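Local coordinates for protein halocarboxylic acid dehalogenase DehI (Pseudomonas putida, PDB 3BJX) that probably hydrolyses the carbon-halogen bond of 2-haloalkanoic acids as a Group I alpha-haloacid dehalogenase, releasing halide, at residues 46-51 and 167-172; 82-87 and 132-137. All blocks are in the same frame, centred on the assembly; numbering follows the deposited sequence.

Contact 1: 46-51 and 167-172; sequences RVPWVA and KGMDPL. With SO4 (sulfate ion), chain E.
Pro48 meets the bend of 169-172 with ring and backbone together, and here the packing is tight. Its CB lies 3.2 Å from Asp170 O, while its CA reaches Pro171 O at the same distance, a CA-H...O contact. A second such contact returns from Leu172 CA to Pro48 O (3.4 Å, 151° at the hydrogen), and backbone hydrogen bonding of Pro48 with Leu173 continues the run. Met169, present as selenomethionine, crosses the proline at about a right angle. Its extended chi1 (-169°) and chi2 carry SE to 3.9 Å from Pro48 CD, and the bend at chi3 (-98°) turns the CE methyl to Arg46 O at 3.5 Å. The solvent side is looser: the Asp170 carboxylate, salt-bridged to Arg120, and the Pro171 ring lead away, though their carbonyls stay against Pro48. Leu172 turns CD1 back to Pro48 O. Further along 46-51, next to Pro48, Trp49 NE1 donates to sulfate O3 (3.0 Å), which lies in the indole plane at its edge; the bond to O1 is weak. The ion, probably from the crystallisation liquor, is also held by Ser203 OG and Phe52 N. The contact thus joins the loop between helix 32-45 and helix 52-57 to the loop before helix 183-195, with helix 112-143 touching it through Ala124 and Tyr132.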
# COMPACT_ATOMS: atom_id res chain seq x y z
N ARG A 46 13.99 -18.26 -12.36
CA ARG A 46 15.42 -18.10 -12.75
C ARG A 46 16.03 -16.90 -12.02
O ARG A 46 16.57 -15.97 -12.63
CB ARG A 46 15.65 -17.96 -14.28
CG ARG A 46 14.76 -18.82 -15.20
CD ARG A 46 14.71 -18.27 -16.63
NE ARG A 46 15.97 -18.52 -17.31
CZ ARG A 46 16.80 -17.59 -17.80
NH1 ARG A 46 16.50 -16.29 -17.75
NH2 ARG A 46 17.93 -17.99 -18.38
N VAL A 47 15.92 -16.94 -10.69
CA VAL A 47 16.40 -15.89 -9.81
C VAL A 47 17.12 -16.51 -8.61
O VAL A 47 16.76 -17.61 -8.17
CB VAL A 47 15.24 -14.96 -9.32
CG1 VAL A 47 14.66 -14.12 -10.47
CG2 VAL A 47 14.14 -15.75 -8.62
N PRO A 48 18.13 -15.82 -8.07
CA PRO A 48 18.90 -16.33 -6.95
C PRO A 48 18.44 -15.84 -5.56
O PRO A 48 19.20 -15.91 -4.59
CB PRO A 48 20.32 -15.82 -7.27
CG PRO A 48 20.14 -14.65 -8.19
CD PRO A 48 18.68 -14.53 -8.54
N TRP A 49 17.22 -15.33 -5.47
CA TRP A 49 16.65 -14.94 -4.18
C TRP A 49 15.14 -15.16 -4.18
O TRP A 49 14.50 -15.22 -5.24
CB TRP A 49 17.03 -13.49 -3.81
CG TRP A 49 16.10 -12.41 -4.31
CD1 TRP A 49 15.21 -11.67 -3.56
CD2 TRP A 49 15.95 -11.94 -5.66
NE1 TRP A 49 14.53 -10.77 -4.36
CE2 TRP A 49 14.97 -10.92 -5.65
CE3 TRP A 49 16.56 -12.27 -6.88
CZ2 TRP A 49 14.58 -10.22 -6.82
CZ3 TRP A 49 16.16 -11.58 -8.05
CH2 TRP A 49 15.18 -10.58 -8.00
N VAL A 50 14.58 -15.30 -2.99
CA VAL A 50 13.14 -15.25 -2.77
C VAL A 50 12.80 -13.84 -2.33
O VAL A 50 13.40 -13.32 -1.38
CB VAL A 50 12.68 -16.32 -1.71
CG1 VAL A 50 11.26 -16.07 -1.29
CG2 VAL A 50 12.80 -17.73 -2.31
N ALA A 51 11.86 -13.21 -3.05
CA ALA A 51 11.50 -11.82 -2.83
C ALA A 51 11.13 -11.60 -1.38
O ALA A 51 10.46 -12.46 -0.78
CB ALA A 51 10.37 -11.40 -3.71
N LYS A 167 23.79 -19.12 -17.07
CA LYS A 167 25.25 -19.23 -16.87
C LYS A 167 25.91 -18.12 -16.06
O LYS A 167 26.76 -18.40 -15.21
CB LYS A 167 25.96 -19.34 -18.23
N GLY A 168 25.54 -16.87 -16.32
CA GLY A 168 26.18 -15.74 -15.63
C GLY A 168 25.63 -15.44 -14.24
O GLY A 168 25.81 -14.33 -13.71
N MSE A 169 24.98 -16.42 -13.63
CA MSE A 169 24.27 -16.20 -12.38
C MSE A 169 24.46 -17.31 -11.36
O MSE A 169 24.23 -18.50 -11.64
CB MSE A 169 22.79 -15.99 -12.69
CG MSE A 169 21.98 -15.50 -11.54
SE MSE A 169 20.11 -15.87 -11.91
CE MSE A 169 19.53 -14.13 -12.60
N ASP A 170 24.90 -16.91 -10.17
CA ASP A 170 25.09 -17.81 -9.04
C ASP A 170 23.71 -18.15 -8.52
O ASP A 170 22.85 -17.27 -8.47
CB ASP A 170 25.95 -17.15 -7.95
CG ASP A 170 27.40 -16.98 -8.39
OD1 ASP A 170 27.98 -17.96 -8.93
OD2 ASP A 170 27.97 -15.87 -8.19
N PRO A 171 23.48 -19.44 -8.17
CA PRO A 171 22.15 -19.96 -7.77
C PRO A 171 21.50 -19.25 -6.55
O PRO A 171 20.26 -19.19 -6.45
CB PRO A 171 22.44 -21.43 -7.45
CG PRO A 171 23.94 -21.47 -7.16
CD PRO A 171 24.51 -20.49 -8.14
N LEU A 172 22.33 -18.73 -5.65
CA LEU A 172 21.84 -18.10 -4.42
C LEU A 172 22.71 -16.92 -3.99
O LEU A 172 23.84 -17.09 -3.55
CB LEU A 172 21.70 -19.16 -3.31
CG LEU A 172 20.77 -19.00 -2.10
CD1 LEU A 172 19.41 -18.43 -2.41
CD2 LEU A 172 20.59 -20.36 -1.43
S SO4 E . 12.82 -7.95 -3.10
O1 SO4 E . 13.75 -7.82 -4.24
O2 SO4 E . 11.46 -8.20 -3.61
O3 SO4 E . 13.24 -9.07 -2.28
O4 SO4 E . 12.79 -6.74 -2.27

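Contact 2: 82-87 and 132-137; sequences QAADEL and YLLLIT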
# COMPACT_ATOMS: atom_id res chain seq x y z
N GLN A 82 7.96 -11.99 -21.54
CA GLN A 82 7.78 -10.80 -22.36
C GLN A 82 7.16 -9.65 -21.55
O GLN A 82 7.56 -8.50 -21.71
CB GLN A 82 6.92 -11.13 -23.59
CG GLN A 82 7.31 -10.37 -24.86
CD GLN A 82 8.78 -10.60 -25.24
OE1 GLN A 82 9.33 -11.69 -25.05
NE2 GLN A 82 9.42 -9.56 -25.78
N ALA A 83 6.19 -9.99 -20.70
CA ALA A 83 5.55 -9.08 -19.75
C ALA A 83 6.56 -8.47 -18.78
O ALA A 83 6.56 -7.26 -18.56
CB ALA A 83 4.45 -9.80 -19.01
N ALA A 84 7.44 -9.29 -18.22
CA ALA A 84 8.51 -8.79 -17.35
C ALA A 84 9.55 -7.99 -18.13
O ALA A 84 10.08 -7.03 -17.62
CB ALA A 84 9.20 -9.95 -16.60
N ASP A 85 9.84 -8.41 -19.37
CA ASP A 85 10.70 -7.67 -20.28
C ASP A 85 10.20 -6.25 -20.51
O ASP A 85 11.00 -5.30 -20.43
CB ASP A 85 10.87 -8.40 -21.63
CG ASP A 85 11.79 -9.64 -21.55
OD1 ASP A 85 12.47 -9.85 -20.54
OD2 ASP A 85 11.83 -10.40 -22.53
N GLU A 86 8.89 -6.10 -20.79
CA GLU A 86 8.26 -4.78 -21.03
C GLU A 86 8.38 -3.88 -19.80
O GLU A 86 8.86 -2.72 -19.91
CB GLU A 86 6.78 -4.92 -21.43
CG GLU A 86 6.00 -3.60 -21.34
CD GLU A 86 4.60 -3.63 -21.95
OE1 GLU A 86 4.10 -4.71 -22.30
OE2 GLU A 86 3.98 -2.54 -22.06
N LEU A 87 7.92 -4.39 -18.65
CA LEU A 87 8.02 -3.68 -17.36
C LEU A 87 9.44 -3.26 -17.06
O LEU A 87 9.66 -2.13 -16.65
CB LEU A 87 7.47 -4.51 -16.19
CG LEU A 87 5.97 -4.86 -16.19
CD1 LEU A 87 5.68 -5.99 -15.23
CD2 LEU A 87 5.08 -3.62 -15.88
N TYR A 132 8.82 -10.63 -10.22
CA TYR A 132 8.14 -10.58 -8.94
C TYR A 132 6.99 -9.59 -8.88
O TYR A 132 6.02 -9.83 -8.20
CB TYR A 132 9.12 -10.28 -7.81
CG TYR A 132 9.84 -11.49 -7.32
CD1 TYR A 132 9.13 -12.55 -6.74
CD2 TYR A 132 11.24 -11.59 -7.43
CE1 TYR A 132 9.81 -13.70 -6.30
CE2 TYR A 132 11.91 -12.71 -6.98
CZ TYR A 132 11.19 -13.76 -6.43
OH TYR A 132 11.88 -14.86 -5.97
N LEU A 133 7.12 -8.47 -9.57
CA LEU A 133 6.00 -7.53 -9.69
C LEU A 133 4.75 -8.17 -10.32
O LEU A 133 3.64 -7.80 -9.97
CB LEU A 133 6.42 -6.26 -10.47
CG LEU A 133 5.42 -5.12 -10.66
CD1 LEU A 133 4.81 -4.63 -9.31
CD2 LEU A 133 6.05 -3.95 -11.46
N LEU A 134 4.94 -9.12 -11.22
CA LEU A 134 3.82 -9.84 -11.84
C LEU A 134 3.20 -10.84 -10.89
O LEU A 134 1.99 -10.87 -10.72
CB LEU A 134 4.26 -10.58 -13.10
CG LEU A 134 4.55 -9.73 -14.32
CD1 LEU A 134 5.43 -10.54 -15.25
CD2 LEU A 134 3.26 -9.20 -15.02
N LEU A 135 4.05 -11.69 -10.29
CA LEU A 135 3.60 -12.64 -9.26
C LEU A 135 2.75 -11.93 -8.19
O LEU A 135 1.58 -12.25 -8.02
CB LEU A 135 4.78 -13.39 -8.62
CG LEU A 135 4.47 -14.27 -7.39
CD1 LEU A 135 3.39 -15.31 -7.69
CD2 LEU A 135 5.69 -14.95 -6.84
N ILE A 136 3.33 -10.94 -7.50
CA ILE A 136 2.66 -10.17 -6.45
C ILE A 136 1.37 -9.50 -6.94
O ILE A 136 0.37 -9.47 -6.21
CB ILE A 136 3.66 -9.15 -5.82
CG1 ILE A 136 4.81 -9.88 -5.07
CG2 ILE A 136 2.97 -8.08 -4.99
CD1 ILE A 136 4.41 -11.05 -4.21
N THR A 137 1.40 -8.98 -8.18
CA THR A 137 0.18 -8.49 -8.86
C THR A 137 -0.85 -9.59 -9.15
O THR A 137 -2.04 -9.35 -8.90
CB THR A 137 0.49 -7.68 -10.14
OG1 THR A 137 1.50 -6.71 -9.86
CG2 THR A 137 -0.77 -6.94 -10.65
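Segments 82-87 of helix 78-90 and 132-137 of helix 112-143 cross steeply, their local axes approaching to 10.1 Å and their N-to-C directions at 114°, the backbones coming nearest at Ala84 and Leu134, whose CA atoms are 7.3 Å apart. This is helix-helix packing inside an all-alpha fold, a contact between apolar side chains in which small residues on one helix receive a large one from the other. Ala83 and Ala84 supply little more than a methyl group each, and Leu134 fills the space before them. Its CD1 lies 4.0 Å from Ala83 CB and equally far from Ala84 CB, and it comes still closer to the backbone, at 3.8 Å from Ala84 N. With CG anti to the carbonyl carbon (chi1 -73°), the isobutyl group extends toward the other helix and divides there: CD1 lies against the two alanines, CG and CD2 against Leu87, one turn further on. Leu87 adopts a similar conformation, and the two leucines meet at a slant. An alanine in place of Leu134 would probably open a gap in front of Ala83 and Ala84 and leave Leu87 without its main partner on this helix. Leu246 of helix 230-248 touches Ala83, Leu87 and Leu134, so a third helix packs against the junction, while Leu133 also packs on Ile284 of helix 267-299. At the Leu87 end, the CD1 methyl is shared: it touches Leu134 CG and CD2, both at 4.0 Å, and more loosely Leu133 CD2, at 4.3 Å.

Tyr132 connects the two contacts, whose centres lie about 17 Å apart. It belongs to segment 132-137 of contact 2 but takes no part in the packing against 82-87; instead its OH lies 2.7 Å from Trp49 O, a probable hydrogen bond, and packs 3.6 Å from Val47 CG2. The Tyr132 and Trp49 rings also meet, their planes at about 60°. Helix 112-143 therefore supplies one side of contact 2 and touches the loop of contact 1 through Tyr132. Both helical segments of contact 2 fall, in sequence, between 46-51 and 167-172. Segment 46-51 meets the sulfate through Trp49, whereas contact 2 lies away from it and is plain interior packing.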